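Local coordinates for protein FIG000988: Predicted permease (PDB 6MJP) that probably forms, as the LptF permease of the LptBFG ABC transporter, part of the machinery that moves lipopolysaccharide from the inner membrane toward the outer membrane, at residues Leu62-Leu73 with Met299-Phe310; Pro277-Pro285 with Asn335-Asn346. All blocks are in the same frame, centred on the assembly; numbering follows the deposited sequence.

Contact 1 of 2, residues Leu62-Leu73 with Met299-Phe310; sequences LMLPLSLYIGIL and MGPAILIYLTYF. With LMT (dodecyl-beta-D-maltoside), chain U.
The carbonyl oxygen of A302 is gripped by two donors: the hydroxyl of Y69, with OH 2.6 Å from O, and the amide N of Y306 one helical turn on. The tyrosine bond joins two predicted transmembrane helices of the LptF/LptG permease fold, which run antiparallel with the 62-73 and 299-310 axes 11.4 Å apart, a wide spacing bridged by two tyrosines reaching in opposite directions. The Y69 ring swings out opposite the main-chain N (chi1 -172°), extends across the gap and brings its edge to the A302 carbonyl; the hydroxyl oxygen is tilted 22° from the carbonyl plane. CB of A302 and CG2 of I305 pack against the same hydroxyl. Y306 answers from the other helix, its ring lying oblique to that of Y69 with the planes at 48°. L66 puts CD1 over the centre of one Y306 face, a CH-pi contact 3.8 Å from the ring centroid, while CD1 of F310, from the same helix as Y306, lies over the opposite face toward the rim. OH of Y306 lies 2.9 Å from O of L62, and CB of P65 packs at the ring edge. Helix 62-73 is kinked at P65. Around the contact, helix 260-286 meets P65 and F310, and L11 of the LptC chain packs on I305. At the other end M299, its chain bent at chi2, carries its CE to 3.7 Å from CG2 of I70 and its SD over to CD2 of L73, the two side chains crossing at a slant. Its CB faces the dodecyl maltoside, whose O5' accepts a weak hydrogen bond from N of G300, 3.2 Å away.

Contact 2 of 2, residues Pro277-Pro285 with Asn335-Asn346; sequences PLLTMLVVP and NAALLLAALMVN. With LMT (dodecyl-beta-D-maltoside), chain S.
A knob-into-hole contact joins two predicted transmembrane helices of the permease: L282 is the knob, set among L338, A341, A342 and V345. The helices run nearly parallel, at 26°, and the short side chain of A342 lets them close to 8.2 Å between the 277-285 and 335-346 axes. The L282 side chain leaves its helix on the side away from the main-chain N (chi1 172°), sending its two branches to different walls of the hole: CD1 lies 3.6 Å from CG2 of V345, and CD2 meets CD1 of L338. One turn earlier, L278 packs between two neighbours of the partner helix, CB on CD2 of L338 and CD2 against CD2 of L339. The dodecyl chain of a bound dodecyl maltoside runs along A341, L338 and V345. L279 reaches back to Y306 of helix 299-321. At the far end P285 has no N-H to bond the turn before, and the carbonyl of M281 takes a side-chain donor instead. ND2 of N346 lies 2.7 Å from O of M281, above that carbonyl's plane, while the oxygen sits in the plane of the amide. The same ND2 also donates to O of A342, so one amide nitrogen spans both backbones, 2.7 Å from the A342 oxygen.

In the fold
The two contacts lie side by side in the transmembrane bundle of this LptF/LptG family member, their centres about 12 Å apart, and their segments alternate along the chain: 62-73, 277-285, 299-310, 335-346. Helices 260-286, 299-321 and 332-346 follow one another in sequence, and the 41 strand residues between the segments of contact 1 belong to the region inserted before them. Helix 299-321 faces helix 48-81 in contact 1 and also touches both helices of contact 2. The joints are direct: OH of Y309 hydrogen-bonds OD1 of N335, I305 packs on L282, and I72 meets V283. Helix 299-321 thus ties helix 48-81 to helices 260-286 and 332-346, with detergent bound at both contacts.

Contact 1 of 2, residues Leu62-Leu73 with Met299-Phe310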
loop_
_atom_site.group_PDB
_atom_site.type_symbol
_atom_site.label_atom_id
_atom_site.label_comp_id
_atom_site.label_asym_id
_atom_site.label_seq_id
_atom_site.Cartn_x
_atom_site.Cartn_y
_atom_site.Cartn_z
ATOM N N LEU D 62 -11.033 17.869 1.013
ATOM C CA LEU D 62 -10.251 16.786 1.586
ATOM C C LEU D 62 -8.803 16.788 1.107
ATOM O O LEU D 62 -7.924 16.299 1.828
ATOM C CB LEU D 62 -10.916 15.446 1.254
ATOM C CG LEU D 62 -10.703 14.303 2.248
ATOM C CD1 LEU D 62 -11.050 14.764 3.656
ATOM C CD2 LEU D 62 -11.522 13.070 1.859
ATOM N N MET D 63 -8.529 17.344 -0.072
ATOM C CA MET D 63 -7.244 17.132 -0.721
ATOM C C MET D 63 -6.271 18.286 -0.569
ATOM O O MET D 63 -5.061 18.044 -0.540
ATOM C CB MET D 63 -7.445 16.836 -2.210
ATOM C CG MET D 63 -8.102 15.486 -2.482
ATOM S SD MET D 63 -7.811 14.237 -1.201
ATOM C CE MET D 63 -6.095 13.802 -1.500
ATOM N N LEU D 64 -6.750 19.525 -0.478
ATOM C CA LEU D 64 -5.850 20.655 -0.244
ATOM C C LEU D 64 -4.908 20.453 0.938
ATOM O O LEU D 64 -3.701 20.689 0.772
ATOM C CB LEU D 64 -6.665 21.942 -0.079
ATOM C CG LEU D 64 -7.405 22.402 -1.331
ATOM C CD1 LEU D 64 -8.157 23.695 -1.063
ATOM C CD2 LEU D 64 -6.445 22.559 -2.510
ATOM N N PRO D 65 -5.369 20.025 2.148
ATOM C CA PRO D 65 -4.414 19.758 3.232
ATOM C C PRO D 65 -3.337 18.765 2.831
ATOM O O PRO D 65 -2.143 19.051 2.940
ATOM C CB PRO D 65 -5.292 19.180 4.351
ATOM C CG PRO D 65 -6.644 19.678 4.083
ATOM C CD PRO D 65 -6.760 19.804 2.590
ATOM N N LEU D 66 -3.758 17.584 2.378
ATOM C CA LEU D 66 -2.804 16.556 1.983
ATOM C C LEU D 66 -1.899 17.043 0.868
ATOM O O LEU D 66 -0.716 16.684 0.820
ATOM C CB LEU D 66 -3.546 15.300 1.539
ATOM C CG LEU D 66 -2.667 14.070 1.368
ATOM C CD1 LEU D 66 -1.968 13.738 2.674
ATOM C CD2 LEU D 66 -3.512 12.911 0.905
ATOM N N SER D 67 -2.438 17.864 -0.031
ATOM C CA SER D 67 -1.668 18.375 -1.158
ATOM C C SER D 67 -0.434 19.129 -0.680
ATOM O O SER D 67 0.703 18.777 -1.022
ATOM C CB SER D 67 -2.562 19.274 -2.010
ATOM O OG SER D 67 -1.865 19.784 -3.122
ATOM N N LEU D 68 -0.646 20.168 0.131
ATOM C CA LEU D 68 0.459 20.946 0.680
ATOM C C LEU D 68 1.323 20.112 1.623
ATOM O O LEU D 68 2.553 20.252 1.630
ATOM C CB LEU D 68 -0.092 22.170 1.401
ATOM C CG LEU D 68 0.968 23.124 1.939
ATOM C CD1 LEU D 68 1.849 23.611 0.805
ATOM C CD2 LEU D 68 0.319 24.287 2.645
ATOM N N TYR D 69 0.694 19.254 2.430
ATOM C CA TYR D 69 1.404 18.359 3.344
ATOM C C TYR D 69 2.450 17.514 2.623
ATOM O O TYR D 69 3.634 17.534 2.977
ATOM C CB TYR D 69 0.370 17.468 4.035
ATOM C CG TYR D 69 0.815 16.563 5.174
ATOM C CD1 TYR D 69 1.106 17.071 6.434
ATOM C CD2 TYR D 69 0.847 15.182 5.006
ATOM C CE1 TYR D 69 1.469 16.224 7.485
ATOM C CE2 TYR D 69 1.205 14.336 6.038
ATOM C CZ TYR D 69 1.515 14.853 7.273
ATOM O OH TYR D 69 1.867 13.974 8.274
ATOM N N ILE D 70 2.018 16.726 1.631
ATOM C CA ILE D 70 2.960 15.876 0.910
ATOM C C ILE D 70 3.898 16.728 0.077
ATOM O O ILE D 70 5.075 16.384 -0.098
ATOM C CB ILE D 70 2.214 14.852 0.040
ATOM C CG1 ILE D 70 1.253 14.048 0.900
ATOM C CG2 ILE D 70 3.181 13.890 -0.615
ATOM C CD1 ILE D 70 1.939 13.331 2.037
ATOM N N GLY D 71 3.400 17.851 -0.440
ATOM C CA GLY D 71 4.237 18.711 -1.255
ATOM C C GLY D 71 5.480 19.158 -0.518
ATOM O O GLY D 71 6.605 18.966 -0.988
ATOM N N ILE D 72 5.296 19.741 0.665
ATOM C CA ILE D 72 6.451 20.235 1.398
ATOM C C ILE D 72 7.267 19.071 1.943
ATOM O O ILE D 72 8.495 19.162 2.064
ATOM C CB ILE D 72 5.993 21.204 2.500
ATOM C CG1 ILE D 72 7.177 21.745 3.264
ATOM C CG2 ILE D 72 5.161 20.510 3.507
ATOM C CD1 ILE D 72 6.762 22.785 4.227
ATOM N N LEU D 73 6.615 17.950 2.237
ATOM C CA LEU D 73 7.337 16.777 2.712
ATOM C C LEU D 73 8.311 16.272 1.651
ATOM O O LEU D 73 9.497 16.055 1.929
ATOM C CB LEU D 73 6.337 15.686 3.113
ATOM C CG LEU D 73 6.929 14.352 3.573
ATOM C CD1 LEU D 73 7.519 14.534 4.940
ATOM C CD2 LEU D 73 5.916 13.213 3.567
ATOM N N MET D 299 7.274 8.577 4.437
ATOM C CA MET D 299 5.946 8.527 3.849
ATOM C C MET D 299 4.973 7.799 4.766
ATOM O O MET D 299 3.842 8.255 4.973
ATOM C CB MET D 299 6.023 7.869 2.473
ATOM C CG MET D 299 4.943 8.329 1.528
ATOM S SD MET D 299 5.119 10.077 1.157
ATOM C CE MET D 299 3.653 10.309 0.151
ATOM N N GLY D 300 5.397 6.668 5.333
ATOM C CA GLY D 300 4.569 5.916 6.250
ATOM C C GLY D 300 4.091 6.739 7.433
ATOM O O GLY D 300 2.892 7.004 7.598
ATOM N N PRO D 301 5.037 7.168 8.279
ATOM C CA PRO D 301 4.670 7.991 9.441
ATOM C C PRO D 301 3.845 9.217 9.097
ATOM O O PRO D 301 2.924 9.557 9.850
ATOM C CB PRO D 301 6.035 8.380 10.028
ATOM C CG PRO D 301 6.946 7.311 9.590
ATOM C CD PRO D 301 6.488 6.931 8.219
ATOM N N ALA D 302 4.143 9.898 7.988
ATOM C CA ALA D 302 3.419 11.128 7.670
ATOM C C ALA D 302 1.962 10.850 7.323
ATOM O O ALA D 302 1.065 11.593 7.738
ATOM C CB ALA D 302 4.104 11.863 6.522
ATOM N N ILE D 303 1.714 9.800 6.536
ATOM C CA ILE D 303 0.354 9.459 6.152
ATOM C C ILE D 303 -0.393 8.906 7.354
ATOM O O ILE D 303 -1.577 9.207 7.553
ATOM C CB ILE D 303 0.395 8.489 4.950
ATOM C CG1 ILE D 303 0.866 9.256 3.706
ATOM C CG2 ILE D 303 -0.960 7.805 4.691
ATOM C CD1 ILE D 303 0.749 8.489 2.415
ATOM N N LEU D 304 0.296 8.144 8.204
ATOM C CA LEU D 304 -0.310 7.657 9.439
ATOM C C LEU D 304 -0.783 8.805 10.326
ATOM O O LEU D 304 -1.856 8.729 10.935
ATOM C CB LEU D 304 0.695 6.787 10.175
ATOM C CG LEU D 304 0.312 6.338 11.562
ATOM C CD1 LEU D 304 -0.903 5.433 11.450
ATOM C CD2 LEU D 304 1.505 5.624 12.177
ATOM N N ILE D 305 -0.002 9.879 10.397
ATOM C CA ILE D 305 -0.350 11.034 11.216
ATOM C C ILE D 305 -1.572 11.741 10.651
ATOM O O ILE D 305 -2.458 12.186 11.396
ATOM C CB ILE D 305 0.853 11.990 11.290
ATOM C CG1 ILE D 305 1.922 11.431 12.231
ATOM C CG2 ILE D 305 0.417 13.417 11.634
ATOM C CD1 ILE D 305 3.194 12.208 12.185
ATOM N N TYR D 306 -1.606 11.897 9.323
ATOM C CA TYR D 306 -2.733 12.538 8.650
ATOM C C TYR D 306 -4.006 11.725 8.818
ATOM O O TYR D 306 -5.092 12.281 9.014
ATOM C CB TYR D 306 -2.407 12.702 7.170
ATOM C CG TYR D 306 -3.414 13.485 6.338
ATOM C CD1 TYR D 306 -4.573 12.886 5.844
ATOM C CD2 TYR D 306 -3.182 14.817 6.005
ATOM C CE1 TYR D 306 -5.481 13.604 5.074
ATOM C CE2 TYR D 306 -4.082 15.539 5.238
ATOM C CZ TYR D 306 -5.230 14.927 4.772
ATOM O OH TYR D 306 -6.127 15.645 4.005
ATOM N N LEU D 307 -3.897 10.402 8.701
ATOM C CA LEU D 307 -5.076 9.567 8.850
ATOM C C LEU D 307 -5.617 9.664 10.267
ATOM O O LEU D 307 -6.819 9.874 10.466
ATOM C CB LEU D 307 -4.754 8.121 8.472
ATOM C CG LEU D 307 -5.087 7.680 7.038
ATOM C CD1 LEU D 307 -4.517 8.653 6.003
ATOM C CD2 LEU D 307 -4.604 6.246 6.770
ATOM N N THR D 308 -4.738 9.547 11.274
ATOM C CA THR D 308 -5.204 9.592 12.663
ATOM C C THR D 308 -5.896 10.911 12.966
ATOM O O THR D 308 -6.919 10.950 13.662
ATOM C CB THR D 308 -4.055 9.392 13.649
ATOM O OG1 THR D 308 -3.087 10.429 13.456
ATOM C CG2 THR D 308 -3.407 8.065 13.448
ATOM N N TYR D 309 -5.337 12.010 12.470
ATOM C CA TYR D 309 -5.940 13.303 12.747
ATOM C C TYR D 309 -7.337 13.400 12.156
ATOM O O TYR D 309 -8.289 13.770 12.851
ATOM C CB TYR D 309 -5.063 14.419 12.205
ATOM C CG TYR D 309 -5.712 15.767 12.345
ATOM C CD1 TYR D 309 -5.810 16.390 13.582
ATOM C CD2 TYR D 309 -6.230 16.421 11.239
ATOM C CE1 TYR D 309 -6.402 17.630 13.712
ATOM C CE2 TYR D 309 -6.819 17.658 11.352
ATOM C CZ TYR D 309 -6.905 18.262 12.592
ATOM O OH TYR D 309 -7.492 19.503 12.699
ATOM N N PHE D 310 -7.480 13.078 10.870
ATOM C CA PHE D 310 -8.763 13.267 10.211
ATOM C C PHE D 310 -9.795 12.264 10.693
ATOM O O PHE D 310 -10.984 12.590 10.769
ATOM C CB PHE D 310 -8.594 13.174 8.702
ATOM C CG PHE D 310 -8.555 14.507 8.031
ATOM C CD1 PHE D 310 -7.359 15.184 7.861
ATOM C CD2 PHE D 310 -9.724 15.100 7.599
ATOM C CE1 PHE D 310 -7.336 16.421 7.262
ATOM C CE2 PHE D 310 -9.707 16.332 6.995
ATOM C CZ PHE D 310 -8.512 16.997 6.827
HETATM C C1B LMT U . 11.524 3.605 5.552
HETATM C C2B LMT U . 12.864 3.584 4.787
HETATM C C3B LMT U . 13.374 2.137 4.701
HETATM C C4B LMT U . 13.522 1.586 6.147
HETATM C C5B LMT U . 12.112 1.656 6.757
HETATM C C6B LMT U . 12.103 1.061 8.155
HETATM O O1B LMT U . 10.520 2.997 4.803
HETATM O O2B LMT U . 12.682 4.135 3.540
HETATM O O3B LMT U . 14.506 2.040 3.919
HETATM O "O4'" LMT U . 13.961 0.289 6.174
HETATM O O5B LMT U . 11.641 2.978 6.801
HETATM O O6B LMT U . 12.926 1.794 8.963
HETATM C "C1'" LMT U . 6.867 3.858 3.082
HETATM C "C2'" LMT U . 8.052 4.523 2.374
HETATM C "C3'" LMT U . 9.365 3.839 2.841
HETATM C "C4'" LMT U . 9.456 3.834 4.386
HETATM C "C5'" LMT U . 8.122 3.246 4.913
HETATM C "C6'" LMT U . 8.048 3.146 6.412
HETATM O "O1'" LMT U . 5.700 4.479 2.738
HETATM O "O2'" LMT U . 7.892 4.329 1.031
HETATM O "O3'" LMT U . 10.459 4.461 2.289
HETATM O "O5'" LMT U . 7.038 4.017 4.476
HETATM O "O6'" LMT U . 8.249 4.429 6.889
HETATM C C1 LMT U . 4.550 3.661 2.825
HETATM C C2 LMT U . 3.439 4.495 2.259
HETATM C C3 LMT U . 2.064 4.197 2.761
HETATM C C4 LMT U . 1.092 5.029 1.954
HETATM C C5 LMT U . 1.146 4.691 0.496
HETATM C C6 LMT U . 0.494 5.731 -0.359
#

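Contact 2 of 2, residues Pro277-Pro285 with Asn335-Asn346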
loop_
_atom_site.group_PDB
_atom_site.type_symbol
_atom_site.label_atom_id
_atom_site.label_comp_id
_atom_site.label_asym_id
_atom_site.label_seq_id
_atom_site.Cartn_x
_atom_site.Cartn_y
_atom_site.Cartn_z
ATOM N N PRO D 277 -2.383 25.123 8.631
ATOM C CA PRO D 277 -1.096 25.534 9.191
ATOM C C PRO D 277 -0.586 24.595 10.269
ATOM O O PRO D 277 0.634 24.431 10.379
ATOM C CB PRO D 277 -1.387 26.935 9.739
ATOM C CG PRO D 277 -2.800 26.876 10.122
ATOM C CD PRO D 277 -3.446 26.061 9.040
ATOM N N LEU D 278 -1.457 23.966 11.064
ATOM C CA LEU D 278 -0.964 23.058 12.099
ATOM C C LEU D 278 -0.213 21.888 11.484
ATOM O O LEU D 278 0.857 21.499 11.968
ATOM C CB LEU D 278 -2.118 22.553 12.958
ATOM C CG LEU D 278 -2.931 23.623 13.683
ATOM C CD1 LEU D 278 -4.230 23.015 14.177
ATOM C CD2 LEU D 278 -2.145 24.237 14.836
ATOM N N LEU D 279 -0.769 21.310 10.413
ATOM C CA LEU D 279 -0.122 20.192 9.732
ATOM C C LEU D 279 1.204 20.616 9.120
ATOM O O LEU D 279 2.182 19.855 9.148
ATOM C CB LEU D 279 -1.056 19.627 8.660
ATOM C CG LEU D 279 -2.158 18.686 9.151
ATOM C CD1 LEU D 279 -3.050 18.226 8.008
ATOM C CD2 LEU D 279 -1.567 17.488 9.887
ATOM N N THR D 280 1.247 21.831 8.559
ATOM C CA THR D 280 2.486 22.377 8.013
ATOM C C THR D 280 3.582 22.426 9.071
ATOM O O THR D 280 4.694 21.924 8.859
ATOM C CB THR D 280 2.233 23.780 7.454
ATOM O OG1 THR D 280 1.414 23.715 6.282
ATOM C CG2 THR D 280 3.531 24.447 7.092
ATOM N N MET D 281 3.283 23.047 10.216
ATOM C CA MET D 281 4.272 23.172 11.278
ATOM C C MET D 281 4.691 21.813 11.816
ATOM O O MET D 281 5.838 21.643 12.242
ATOM C CB MET D 281 3.720 24.052 12.393
ATOM C CG MET D 281 3.796 25.534 12.074
ATOM S SD MET D 281 5.504 26.123 12.020
ATOM C CE MET D 281 6.002 25.849 13.724
ATOM N N LEU D 282 3.792 20.832 11.783
ATOM C CA LEU D 282 4.154 19.498 12.248
ATOM C C LEU D 282 5.094 18.800 11.269
ATOM O O LEU D 282 6.061 18.150 11.686
ATOM C CB LEU D 282 2.894 18.664 12.479
ATOM C CG LEU D 282 3.108 17.181 12.777
ATOM C CD1 LEU D 282 3.946 16.973 14.020
ATOM C CD2 LEU D 282 1.768 16.520 12.939
ATOM N N VAL D 283 4.840 18.935 9.964
ATOM C CA VAL D 283 5.584 18.162 8.970
ATOM C C VAL D 283 6.932 18.783 8.615
ATOM O O VAL D 283 7.813 18.086 8.087
ATOM C CB VAL D 283 4.747 17.972 7.692
ATOM C CG1 VAL D 283 4.664 19.263 6.877
ATOM C CG2 VAL D 283 5.309 16.846 6.859
ATOM N N VAL D 284 7.131 20.074 8.883
ATOM C CA VAL D 284 8.418 20.696 8.571
ATOM C C VAL D 284 9.578 19.998 9.278
ATOM O O VAL D 284 10.541 19.611 8.598
ATOM C CB VAL D 284 8.360 22.207 8.852
ATOM C CG1 VAL D 284 9.740 22.776 8.825
ATOM C CG2 VAL D 284 7.513 22.893 7.810
ATOM N N PRO D 285 9.552 19.778 10.602
ATOM C CA PRO D 285 10.643 19.004 11.226
ATOM C C PRO D 285 10.657 17.533 10.832
ATOM O O PRO D 285 11.711 16.897 10.945
ATOM C CB PRO D 285 10.378 19.163 12.729
ATOM C CG PRO D 285 9.329 20.224 12.854
ATOM C CD PRO D 285 8.543 20.167 11.603
ATOM N N ASN D 335 -7.708 19.431 17.465
ATOM C CA ASN D 335 -6.792 20.436 16.936
ATOM C C ASN D 335 -5.729 20.803 17.961
ATOM O O ASN D 335 -4.562 21.010 17.608
ATOM C CB ASN D 335 -7.559 21.681 16.507
ATOM C CG ASN D 335 -8.548 21.392 15.412
ATOM O OD1 ASN D 335 -8.301 21.682 14.243
ATOM N ND2 ASN D 335 -9.676 20.798 15.778
ATOM N N ALA D 336 -6.112 20.892 19.235
ATOM C CA ALA D 336 -5.126 21.188 20.267
ATOM C C ALA D 336 -4.043 20.116 20.316
ATOM O O ALA D 336 -2.853 20.437 20.412
ATOM C CB ALA D 336 -5.813 21.335 21.627
ATOM N N ALA D 337 -4.431 18.839 20.235
ATOM C CA ALA D 337 -3.441 17.765 20.254
ATOM C C ALA D 337 -2.519 17.841 19.042
ATOM O O ALA D 337 -1.319 17.552 19.139
ATOM C CB ALA D 337 -4.133 16.406 20.316
ATOM N N LEU D 338 -3.060 18.230 17.890
ATOM C CA LEU D 338 -2.210 18.447 16.728
ATOM C C LEU D 338 -1.216 19.574 16.989
ATOM O O LEU D 338 -0.013 19.436 16.730
ATOM C CB LEU D 338 -3.073 18.751 15.507
ATOM C CG LEU D 338 -2.308 18.833 14.187
ATOM C CD1 LEU D 338 -1.601 17.518 13.905
ATOM C CD2 LEU D 338 -3.252 19.194 13.061
ATOM N N LEU D 339 -1.707 20.697 17.520
ATOM C CA LEU D 339 -0.839 21.834 17.813
ATOM C C LEU D 339 0.238 21.467 18.825
ATOM O O LEU D 339 1.416 21.801 18.644
ATOM C CB LEU D 339 -1.688 23.003 18.321
ATOM C CG LEU D 339 -1.088 24.378 18.614
ATOM C CD1 LEU D 339 -0.625 24.462 20.046
ATOM C CD2 LEU D 339 0.061 24.687 17.680
ATOM N N LEU D 340 -0.142 20.781 19.900
ATOM C CA LEU D 340 0.859 20.403 20.886
ATOM C C LEU D 340 1.909 19.499 20.264
ATOM O O LEU D 340 3.107 19.653 20.527
ATOM C CB LEU D 340 0.196 19.733 22.084
ATOM C CG LEU D 340 1.144 19.306 23.200
ATOM C CD1 LEU D 340 1.983 20.479 23.679
ATOM C CD2 LEU D 340 0.333 18.726 24.334
ATOM N N ALA D 341 1.481 18.584 19.390
ATOM C CA ALA D 341 2.427 17.681 18.749
ATOM C C ALA D 341 3.434 18.449 17.902
ATOM O O ALA D 341 4.642 18.203 17.995
ATOM C CB ALA D 341 1.667 16.654 17.917
ATOM N N ALA D 342 2.953 19.408 17.095
ATOM C CA ALA D 342 3.836 20.226 16.263
ATOM C C ALA D 342 4.853 20.996 17.094
ATOM O O ALA D 342 6.016 21.127 16.693
ATOM C CB ALA D 342 3.014 21.197 15.423
ATOM N N LEU D 343 4.431 21.538 18.240
ATOM C CA LEU D 343 5.379 22.165 19.152
ATOM C C LEU D 343 6.422 21.165 19.647
ATOM O O LEU D 343 7.619 21.473 19.662
ATOM C CB LEU D 343 4.633 22.795 20.330
ATOM C CG LEU D 343 3.598 23.883 20.007
ATOM C CD1 LEU D 343 3.018 24.468 21.292
ATOM C CD2 LEU D 343 4.191 24.971 19.111
ATOM N N MET D 344 5.985 19.966 20.062
ATOM C CA MET D 344 6.918 18.940 20.531
ATOM C C MET D 344 7.987 18.641 19.484
ATOM O O MET D 344 9.186 18.645 19.786
ATOM C CB MET D 344 6.176 17.649 20.894
ATOM C CG MET D 344 5.012 17.752 21.906
ATOM S SD MET D 344 5.382 17.738 23.672
ATOM C CE MET D 344 5.784 19.469 23.964
ATOM N N VAL D 345 7.574 18.378 18.241
ATOM C CA VAL D 345 8.544 17.996 17.217
ATOM C C VAL D 345 9.399 19.181 16.802
ATOM O O VAL D 345 10.513 19.002 16.297
ATOM C CB VAL D 345 7.833 17.383 16.000
ATOM C CG1 VAL D 345 7.052 16.167 16.413
ATOM C CG2 VAL D 345 6.925 18.408 15.360
ATOM N N ASN D 346 8.906 20.402 16.992
ATOM C CA ASN D 346 9.682 21.556 16.571
ATOM C C ASN D 346 10.723 21.949 17.605
ATOM O O ASN D 346 11.753 22.525 17.242
ATOM C CB ASN D 346 8.761 22.730 16.267
ATOM C CG ASN D 346 8.354 22.778 14.810
ATOM O OD1 ASN D 346 9.025 23.400 13.991
ATOM N ND2 ASN D 346 7.256 22.114 14.477
HETATM C C1B LMT S . 14.240 13.091 16.046
HETATM C C2B LMT S . 14.815 14.093 15.021
HETATM C C3B LMT S . 15.925 13.440 14.169
HETATM C C4B LMT S . 16.973 12.733 15.069
HETATM C C5B LMT S . 16.206 11.783 16.007
HETATM C C6B LMT S . 17.185 11.002 16.884
HETATM O O1B LMT S . 13.446 12.143 15.395
HETATM O O2B LMT S . 13.777 14.532 14.232
HETATM O O3B LMT S . 16.495 14.347 13.316
HETATM O "O4'" LMT S . 17.866 12.006 14.311
HETATM O O5B LMT S . 15.256 12.472 16.788
HETATM O O6B LMT S . 16.589 10.637 18.068
HETATM C "C1'" LMT S . 9.499 10.882 15.437
HETATM C "C2'" LMT S . 9.739 12.288 14.849
HETATM C "C3'" LMT S . 11.233 12.486 14.522
HETATM C "C4'" LMT S . 12.084 12.120 15.750
HETATM C "C5'" LMT S . 11.678 10.672 16.099
HETATM C "C6'" LMT S . 12.566 9.991 17.105
HETATM O "O1'" LMT S . 8.210 10.746 15.870
HETATM O "O2'" LMT S . 9.036 12.369 13.681
HETATM O "O3'" LMT S . 11.464 13.770 14.129
HETATM O "O5'" LMT S . 10.353 10.662 16.549
HETATM O "O6'" LMT S . 12.331 10.626 18.300
HETATM C C1 LMT S . 7.573 11.918 16.320
HETATM C C2 LMT S . 6.232 11.915 15.650
HETATM C C3 LMT S . 5.194 12.788 16.283
HETATM C C4 LMT S . 3.831 12.275 15.902
HETATM C C5 LMT S . 2.786 13.312 16.172
HETATM C C6 LMT S . 1.405 12.765 15.977
HETATM C C7 LMT S . 0.384 13.867 16.028
HETATM C C8 LMT S . -0.989 13.279 15.948
HETATM C C9 LMT S . -2.069 14.311 15.877
HETATM C C10 LMT S . -3.404 13.628 16.027
HETATM C C11 LMT S . -3.778 13.439 17.467
HETATM C C12 LMT S . -5.213 13.044 17.635
#